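Local coordinates for nuclear hormone receptor HR38 (Drosophila melanogaster, PDB 1PDU), which is an orphan nuclear receptor that mediates an atypical ecdysteroid signalling pathway in the fly, at residues E68-Y73 against L152-L157; A88-F93 against Q214-I219; D105-L108 against T114-H117. All coordinates share one frame; numbering follows the deposited sequence.

In the fold
Contacts 1 and 2 belong to the buried helical body of the domain, whereas contact 3 lies nearer the surface, its centre about 17 Å from the centre of the chain. Contact 1 joins the loop 68-73 to helix 146-157. Contact 2 joins helices 78-100 and 204-225. The two touch where Thr156 and Cys153 pack on Ala88, Glu91 and Leu92. Across both, apolar side chains do the work and no hydrogen bond is made. Contact 3 differs: it closes a beta hairpin and uses backbone hydrogen bonds. It follows helix 78-100 in the chain, with nearest atoms about 8 Å from contact 2 and about 15 Å from contact 1.

Contact 1. Residues E68-Y73 against L152-L157; sequences EKIPGY and LCALTL
Ile70 and Leu157 meet through single methyl groups, with Ile70 CD1 3.7 Å from Leu157 CD2. The two side chains meet at a slant. The same Ile70 CD1 also reaches Ala154 CB at 3.9 Å, one helical turn before Leu157. Ile70 thus puts one methyl against two residues on the same side of the helix. Its CG1 branch lies anti to the carbonyl carbon (chi1 -68°) and runs on extended to CD1, which carries the methyl across.

The aromatic contact uses the same leucine methyl. Tyr73 CE1 lies 3.7 Å from Leu157 CD2, and the two side chains cross at about a right angle. The tyrosine holds CG anti to its backbone N (chi1 -176°), which sets the ring beside this methyl. The approach to the ring is oblique. Leu157 CD2 therefore touches both residues of the loop that reach the helix. All four residues in contact are buried.

This is the helical fold of a nuclear receptor ligand-binding domain. The loop connects helix 45-67 to helix 78-100, and it meets the last turn of helix 146-157. Other helices close the surroundings: Ile70 also packs on Leu19 of helix 15-25, Ala154 on Ile177 of helix 167-187, and Leu157 on Ala67 of helix 45-67.

Hydrogen bonds act within each segment and not between them. Ile70 to Tyr73 form a type II beta turn, closed by Tyr73 N to Ile70 O at 2.9 Å. The turn brings the two contacting residues of the loop to the same helix face. Gly72 takes a positive phi of 96° at the third position of this turn. On the helix, Cys153 O accepts from both Thr156 N and Leu157 N as the helix ends.

Contact 2. Residues A88-F93 against Q214-I219; sequences ASLELF and QGLQRI
Leu90 carries the first segment's whole share of this contact, reaching Gly215, Leu216 and Ile219 of the second helix. Before it, Ser89 turns to other neighbours and packs on Val60 of helix 45-67. Leu90 points toward helix 204-225, and its two methyls divide the work. Its chi1 of -174° carries CG out toward the partner helix, and chi2 (60°) then sets CD2 against the backbone there. CD2 lies 4.1 Å from Gly215 C and 3.9 Å from Leu216 N. The same methyl meets Leu216 CD2 at 4.0 Å, with the side chains slanting across each other. Leu90 CD1 meets Ile219 CD1 tip to tip, also at 4.0 Å.

Gly215 is where the backbones come nearest, with its CA 7.8 Å from Leu90 CA. Gly215 has no side chain, and Leu90 CD2 packs directly against its backbone. Next in the sequence, Glu91 faces elsewhere and forms salt bridges to Arg209 and Arg161. Phe93 packs on Leu56 and Phe110.

The pair is a steep helix crossing in the ligand-binding domain. The axes of the two short segments approach to 11.0 Å at 106°. With no hydrogen bond or charge pair between the segments, the contact depends on burial of apolar surface and on the fit of one leucine beside a glycine.

Contact 3. Residues D105-L108 against T114-H117; sequences DTKL and TVLH
Leu108 and Leu116 are paired through their backbones at the tight part of this contact. Leu116 N donates to Leu108 O at 3.1 Å, nearly straight at 164° and in the carbonyl plane. The return bond, Leu108 N to Leu116 O, is shorter at 2.9 Å but bent to 129° and weak. Val115 CA adds a CA-H...O contact to Leu108 O at 3.4 Å. The side chains of Leu108 and Leu116 lie on one face of the sheet. There Leu108 packs on Met133 of helix 128-142, and Leu116 on Leu55 of helix 45-67.

The two strands, 107-109 and 115-117, form an antiparallel beta hairpin. It is the small beta element of this otherwise helical nuclear receptor domain.

At Lys107 and His117, a non-hydrogen-bonded pair, the backbones stay close, with Lys107 CA 3.3 Å from Leu116 O. It is the side chains that are looser, for they diverge. Lys107 CB touches Val115 CG1 at 3.9 Å, but beyond CG the lysine chain runs extended and leads away. Val115 CG1, anti to the backbone N (chi1 -179°), is held toward Lys107. The His117 side chain sets off away from the other strand, and its ring stacks with that of Tyr38. Thr106, just before the strand, is exposed to solvent.

Contact 1. Residues E68-Y73 against L152-L157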
loop_
_atom_site.group_PDB
_atom_site.type_symbol
_atom_site.label_atom_id
_atom_site.label_comp_id
_atom_site.label_asym_id
_atom_site.label_seq_id
_atom_site.Cartn_x
_atom_site.Cartn_y
_atom_site.Cartn_z
ATOM N N GLU A 68 8.072 -9.560 3.378
ATOM C CA GLU A 68 8.978 -10.611 3.814
ATOM C C GLU A 68 9.386 -11.546 2.697
ATOM O O GLU A 68 10.305 -12.344 2.857
ATOM C CB GLU A 68 8.357 -11.397 4.976
ATOM C CG GLU A 68 8.160 -10.542 6.233
ATOM C CD GLU A 68 7.514 -11.295 7.381
ATOM O OE1 GLU A 68 6.638 -12.148 7.107
ATOM O OE2 GLU A 68 7.870 -11.015 8.553
ATOM N N LYS A 69 8.713 -11.450 1.559
ATOM C CA LYS A 69 9.065 -12.303 0.433
ATOM C C LYS A 69 9.912 -11.531 -0.565
ATOM O O LYS A 69 10.323 -12.078 -1.588
ATOM C CB LYS A 69 7.813 -12.862 -0.246
ATOM C CG LYS A 69 7.019 -13.778 0.660
ATOM C CD LYS A 69 5.982 -14.596 -0.099
ATOM C CE LYS A 69 5.374 -15.653 0.825
ATOM N NZ LYS A 69 4.642 -16.737 0.100
ATOM N N ILE A 70 10.169 -10.255 -0.276
ATOM C CA ILE A 70 11.003 -9.457 -1.168
ATOM C C ILE A 70 12.428 -9.975 -0.998
ATOM O O ILE A 70 13.044 -9.787 0.053
ATOM C CB ILE A 70 10.987 -7.968 -0.805
ATOM C CG1 ILE A 70 9.607 -7.370 -1.075
ATOM C CG2 ILE A 70 12.057 -7.242 -1.596
ATOM C CD1 ILE A 70 9.471 -5.926 -0.640
ATOM N N PRO A 71 12.970 -10.642 -2.028
ATOM C CA PRO A 71 14.335 -11.143 -1.861
ATOM C C PRO A 71 15.288 -10.051 -1.391
ATOM O O PRO A 71 15.276 -8.941 -1.915
ATOM C CB PRO A 71 14.671 -11.708 -3.243
ATOM C CG PRO A 71 13.760 -10.977 -4.162
ATOM C CD PRO A 71 12.487 -10.836 -3.404
ATOM N N GLY A 72 16.080 -10.369 -0.371
ATOM C CA GLY A 72 17.028 -9.412 0.171
ATOM C C GLY A 72 16.512 -8.665 1.389
ATOM O O GLY A 72 17.287 -8.024 2.106
ATOM N N TYR A 73 15.207 -8.740 1.630
ATOM C CA TYR A 73 14.609 -8.053 2.769
ATOM C C TYR A 73 15.080 -8.652 4.086
ATOM O O TYR A 73 15.431 -7.926 5.015
ATOM C CB TYR A 73 13.084 -8.136 2.699
ATOM C CG TYR A 73 12.358 -7.370 3.790
ATOM C CD1 TYR A 73 12.390 -5.978 3.831
ATOM C CD2 TYR A 73 11.592 -8.036 4.743
ATOM C CE1 TYR A 73 11.667 -5.267 4.789
ATOM C CE2 TYR A 73 10.863 -7.332 5.705
ATOM C CZ TYR A 73 10.902 -5.949 5.716
ATOM O OH TYR A 73 10.150 -5.245 6.625
ATOM N N LEU A 152 6.826 -1.041 -7.801
ATOM C CA LEU A 152 6.397 0.208 -7.186
ATOM C C LEU A 152 6.129 -0.016 -5.686
ATOM O O LEU A 152 6.459 0.827 -4.845
ATOM C CB LEU A 152 5.141 0.708 -7.901
ATOM C CG LEU A 152 5.329 1.298 -9.301
ATOM C CD1 LEU A 152 4.029 1.943 -9.772
ATOM C CD2 LEU A 152 6.458 2.318 -9.274
ATOM N N CYS A 153 5.553 -1.165 -5.348
ATOM C CA CYS A 153 5.283 -1.493 -3.953
ATOM C C CYS A 153 6.579 -1.715 -3.189
ATOM O O CYS A 153 6.771 -1.164 -2.112
ATOM C CB CYS A 153 4.438 -2.757 -3.849
ATOM S SG CYS A 153 2.733 -2.537 -4.335
ATOM N N ALA A 154 7.464 -2.536 -3.748
ATOM C CA ALA A 154 8.730 -2.828 -3.098
ATOM C C ALA A 154 9.517 -1.541 -2.913
ATOM O O ALA A 154 10.273 -1.401 -1.947
ATOM C CB ALA A 154 9.525 -3.828 -3.920
ATOM N N LEU A 155 9.333 -0.594 -3.831
ATOM C CA LEU A 155 10.038 0.681 -3.741
ATOM C C LEU A 155 9.406 1.597 -2.703
ATOM O O LEU A 155 10.031 2.547 -2.238
ATOM C CB LEU A 155 10.070 1.376 -5.096
ATOM C CG LEU A 155 11.073 0.824 -6.109
ATOM C CD1 LEU A 155 10.933 1.610 -7.409
ATOM C CD2 LEU A 155 12.504 0.925 -5.569
ATOM N N THR A 156 8.161 1.320 -2.337
ATOM C CA THR A 156 7.496 2.121 -1.322
ATOM C C THR A 156 8.061 1.686 0.028
ATOM O O THR A 156 8.205 2.487 0.946
ATOM C CB THR A 156 5.981 1.885 -1.337
ATOM O OG1 THR A 156 5.460 2.245 -2.624
ATOM C CG2 THR A 156 5.296 2.717 -0.259
ATOM N N LEU A 157 8.399 0.403 0.121
ATOM C CA LEU A 157 8.945 -0.176 1.346
ATOM C C LEU A 157 10.451 0.039 1.471
ATOM O O LEU A 157 10.940 0.504 2.503
ATOM C CB LEU A 157 8.645 -1.677 1.394
ATOM C CG LEU A 157 9.296 -2.374 2.589
ATOM C CD1 LEU A 157 8.637 -1.897 3.879
ATOM C CD2 LEU A 157 9.172 -3.880 2.441
#

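Contact 2. Residues A88-F93 against Q214-I219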
loop_
_atom_site.group_PDB
_atom_site.type_symbol
_atom_site.label_atom_id
_atom_site.label_comp_id
_atom_site.label_asym_id
_atom_site.label_seq_id
_atom_site.Cartn_x
_atom_site.Cartn_y
_atom_site.Cartn_z
ATOM N N ALA A 88 6.207 2.507 6.024
ATOM C CA ALA A 88 5.505 2.427 4.748
ATOM C C ALA A 88 4.178 1.680 4.781
ATOM O O ALA A 88 3.459 1.634 3.770
ATOM C CB ALA A 88 6.417 1.783 3.697
ATOM N N SER A 89 3.844 1.108 5.928
ATOM C CA SER A 89 2.625 0.331 6.019
ATOM C C SER A 89 1.397 1.071 5.506
ATOM O O SER A 89 0.631 0.517 4.722
ATOM C CB SER A 89 2.417 -0.163 7.453
ATOM O OG SER A 89 2.443 0.906 8.376
ATOM N N LEU A 90 1.208 2.319 5.928
ATOM C CA LEU A 90 0.053 3.078 5.461
ATOM C C LEU A 90 0.152 3.322 3.958
ATOM O O LEU A 90 -0.841 3.225 3.245
ATOM C CB LEU A 90 -0.070 4.416 6.203
ATOM C CG LEU A 90 -1.341 5.199 5.855
ATOM C CD1 LEU A 90 -2.562 4.355 6.225
ATOM C CD2 LEU A 90 -1.368 6.550 6.596
ATOM N N GLU A 91 1.349 3.625 3.469
ATOM C CA GLU A 91 1.522 3.865 2.039
ATOM C C GLU A 91 1.214 2.610 1.227
ATOM O O GLU A 91 0.526 2.672 0.218
ATOM C CB GLU A 91 2.939 4.351 1.741
ATOM C CG GLU A 91 3.224 5.721 2.317
ATOM C CD GLU A 91 4.657 6.151 2.112
ATOM O OE1 GLU A 91 5.004 6.586 0.993
ATOM O OE2 GLU A 91 5.444 6.039 3.069
ATOM N N LEU A 92 1.732 1.471 1.674
ATOM C CA LEU A 92 1.481 0.214 0.978
ATOM C C LEU A 92 -0.015 -0.056 0.979
ATOM O O LEU A 92 -0.588 -0.482 -0.025
ATOM C CB LEU A 92 2.228 -0.922 1.672
ATOM C CG LEU A 92 3.739 -0.778 1.491
ATOM C CD1 LEU A 92 4.517 -1.724 2.401
ATOM C CD2 LEU A 92 4.049 -1.051 0.028
ATOM N N PHE A 93 -0.645 0.211 2.116
ATOM C CA PHE A 93 -2.068 0.006 2.249
ATOM C C PHE A 93 -2.813 0.867 1.220
ATOM O O PHE A 93 -3.674 0.379 0.491
ATOM C CB PHE A 93 -2.511 0.366 3.670
ATOM C CG PHE A 93 -3.993 0.210 3.901
ATOM C CD1 PHE A 93 -4.579 -1.051 3.931
ATOM C CD2 PHE A 93 -4.805 1.331 4.068
ATOM C CE1 PHE A 93 -5.960 -1.200 4.124
ATOM C CE2 PHE A 93 -6.186 1.196 4.258
ATOM C CZ PHE A 93 -6.766 -0.071 4.285
ATOM N N GLN A 214 -1.951 12.649 4.589
ATOM C CA GLN A 214 -3.328 13.057 4.779
ATOM C C GLN A 214 -4.076 11.963 5.555
ATOM O O GLN A 214 -5.047 12.230 6.270
ATOM C CB GLN A 214 -3.951 13.267 3.410
ATOM C CG GLN A 214 -5.171 14.102 3.396
ATOM C CD GLN A 214 -5.727 14.211 2.002
ATOM O OE1 GLN A 214 -4.982 14.448 1.037
ATOM N NE2 GLN A 214 -7.043 14.043 1.877
ATOM N N GLY A 215 -3.615 10.725 5.400
ATOM C CA GLY A 215 -4.231 9.615 6.099
ATOM C C GLY A 215 -3.906 9.675 7.578
ATOM O O GLY A 215 -4.767 9.414 8.421
ATOM N N LEU A 216 -2.661 10.012 7.896
ATOM C CA LEU A 216 -2.237 10.120 9.282
ATOM C C LEU A 216 -3.098 11.139 10.012
ATOM O O LEU A 216 -3.451 10.946 11.174
ATOM C CB LEU A 216 -0.782 10.566 9.369
ATOM C CG LEU A 216 0.242 9.532 8.958
ATOM C CD1 LEU A 216 1.627 10.161 9.026
ATOM C CD2 LEU A 216 0.116 8.306 9.873
ATOM N N GLN A 217 -3.416 12.230 9.320
ATOM C CA GLN A 217 -4.239 13.283 9.896
ATOM C C GLN A 217 -5.582 12.709 10.291
ATOM O O GLN A 217 -6.070 12.942 11.399
ATOM C CB GLN A 217 -4.435 14.414 8.886
ATOM C CG GLN A 217 -3.253 15.374 8.785
ATOM C CD GLN A 217 -3.112 16.000 7.405
ATOM O OE1 GLN A 217 -4.107 16.322 6.744
ATOM N NE2 GLN A 217 -1.873 16.185 6.965
ATOM N N ARG A 218 -6.171 11.933 9.389
ATOM C CA ARG A 218 -7.471 11.358 9.671
ATOM C C ARG A 218 -7.374 10.302 10.759
ATOM O O ARG A 218 -8.244 10.200 11.615
ATOM C CB ARG A 218 -8.087 10.757 8.406
ATOM C CG ARG A 218 -9.613 10.857 8.374
ATOM C CD ARG A 218 -10.238 10.249 9.606
ATOM N NE ARG A 218 -11.681 10.063 9.505
ATOM C CZ ARG A 218 -12.583 11.040 9.549
ATOM N NH1 ARG A 218 -12.208 12.311 9.687
ATOM N NH2 ARG A 218 -13.870 10.734 9.489
ATOM N N ILE A 219 -6.313 9.513 10.735
ATOM C CA ILE A 219 -6.162 8.488 11.752
ATOM C C ILE A 219 -5.871 9.157 13.093
ATOM O O ILE A 219 -6.312 8.690 14.141
ATOM C CB ILE A 219 -5.037 7.508 11.378
ATOM C CG1 ILE A 219 -5.389 6.827 10.047
ATOM C CG2 ILE A 219 -4.852 6.479 12.483
ATOM C CD1 ILE A 219 -4.296 5.934 9.474
#

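Contact 3. Residues D105-L108 against T114-H117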
loop_
_atom_site.group_PDB
_atom_site.type_symbol
_atom_site.label_atom_id
_atom_site.label_comp_id
_atom_site.label_asym_id
_atom_site.label_seq_id
_atom_site.Cartn_x
_atom_site.Cartn_y
_atom_site.Cartn_z
ATOM N N ASP A 105 -17.037 2.841 -9.342
ATOM C CA ASP A 105 -17.275 1.561 -8.706
ATOM C C ASP A 105 -17.923 1.869 -7.374
ATOM O O ASP A 105 -17.643 2.903 -6.771
ATOM C CB ASP A 105 -15.939 0.862 -8.487
ATOM C CG ASP A 105 -16.088 -0.576 -8.074
ATOM O OD1 ASP A 105 -16.946 -0.867 -7.218
ATOM O OD2 ASP A 105 -15.334 -1.416 -8.606
ATOM N N THR A 106 -18.796 0.981 -6.921
ATOM C CA THR A 106 -19.468 1.187 -5.647
ATOM C C THR A 106 -18.687 0.507 -4.530
ATOM O O THR A 106 -18.624 1.019 -3.411
ATOM C CB THR A 106 -20.909 0.630 -5.675
ATOM O OG1 THR A 106 -20.869 -0.800 -5.743
ATOM C CG2 THR A 106 -21.651 1.158 -6.893
ATOM N N LYS A 107 -18.073 -0.633 -4.839
ATOM C CA LYS A 107 -17.317 -1.387 -3.841
ATOM C C LYS A 107 -15.870 -0.912 -3.676
ATOM O O LYS A 107 -15.368 -0.089 -4.441
ATOM C CB LYS A 107 -17.288 -2.864 -4.223
ATOM C CG LYS A 107 -16.458 -3.088 -5.466
ATOM C CD LYS A 107 -16.344 -4.535 -5.860
ATOM C CE LYS A 107 -15.571 -4.634 -7.163
ATOM N NZ LYS A 107 -15.244 -6.033 -7.470
ATOM N N LEU A 108 -15.214 -1.461 -2.668
ATOM C CA LEU A 108 -13.822 -1.166 -2.395
ATOM C C LEU A 108 -13.287 -2.454 -1.767
ATOM O O LEU A 108 -13.828 -2.932 -0.770
ATOM C CB LEU A 108 -13.713 0.013 -1.425
ATOM C CG LEU A 108 -12.426 0.839 -1.471
ATOM C CD1 LEU A 108 -11.900 0.909 -2.894
ATOM C CD2 LEU A 108 -12.703 2.240 -0.942
ATOM N N THR A 114 -11.458 -8.257 2.643
ATOM C CA THR A 114 -12.702 -7.585 3.003
ATOM C C THR A 114 -13.159 -6.607 1.933
ATOM O O THR A 114 -12.356 -5.839 1.400
ATOM C CB THR A 114 -12.554 -6.819 4.330
ATOM O OG1 THR A 114 -12.360 -7.754 5.398
ATOM C CG2 THR A 114 -13.801 -5.971 4.608
ATOM N N VAL A 115 -14.455 -6.649 1.624
ATOM C CA VAL A 115 -15.059 -5.765 0.629
ATOM C C VAL A 115 -16.157 -4.962 1.317
ATOM O O VAL A 115 -16.932 -5.510 2.095
ATOM C CB VAL A 115 -15.708 -6.563 -0.523
ATOM C CG1 VAL A 115 -16.312 -5.604 -1.556
ATOM C CG2 VAL A 115 -14.685 -7.477 -1.163
ATOM N N LEU A 116 -16.219 -3.666 1.032
ATOM C CA LEU A 116 -17.233 -2.784 1.617
ATOM C C LEU A 116 -17.710 -1.804 0.552
ATOM O O LEU A 116 -17.113 -1.707 -0.527
ATOM C CB LEU A 116 -16.637 -1.968 2.771
ATOM C CG LEU A 116 -15.914 -2.646 3.939
ATOM C CD1 LEU A 116 -15.080 -1.602 4.680
ATOM C CD2 LEU A 116 -16.920 -3.301 4.872
ATOM N N HIS A 117 -18.786 -1.078 0.856
ATOM C CA HIS A 117 -19.276 -0.055 -0.062
ATOM C C HIS A 117 -18.335 1.125 0.148
ATOM O O HIS A 117 -17.810 1.317 1.244
ATOM C CB HIS A 117 -20.667 0.465 0.310
ATOM C CG HIS A 117 -21.788 -0.499 0.092
ATOM N ND1 HIS A 117 -22.060 -1.535 0.959
ATOM C CD2 HIS A 117 -22.781 -0.509 -0.831
ATOM C CE1 HIS A 117 -23.176 -2.137 0.586
ATOM N NE2 HIS A 117 -23.635 -1.533 -0.496
#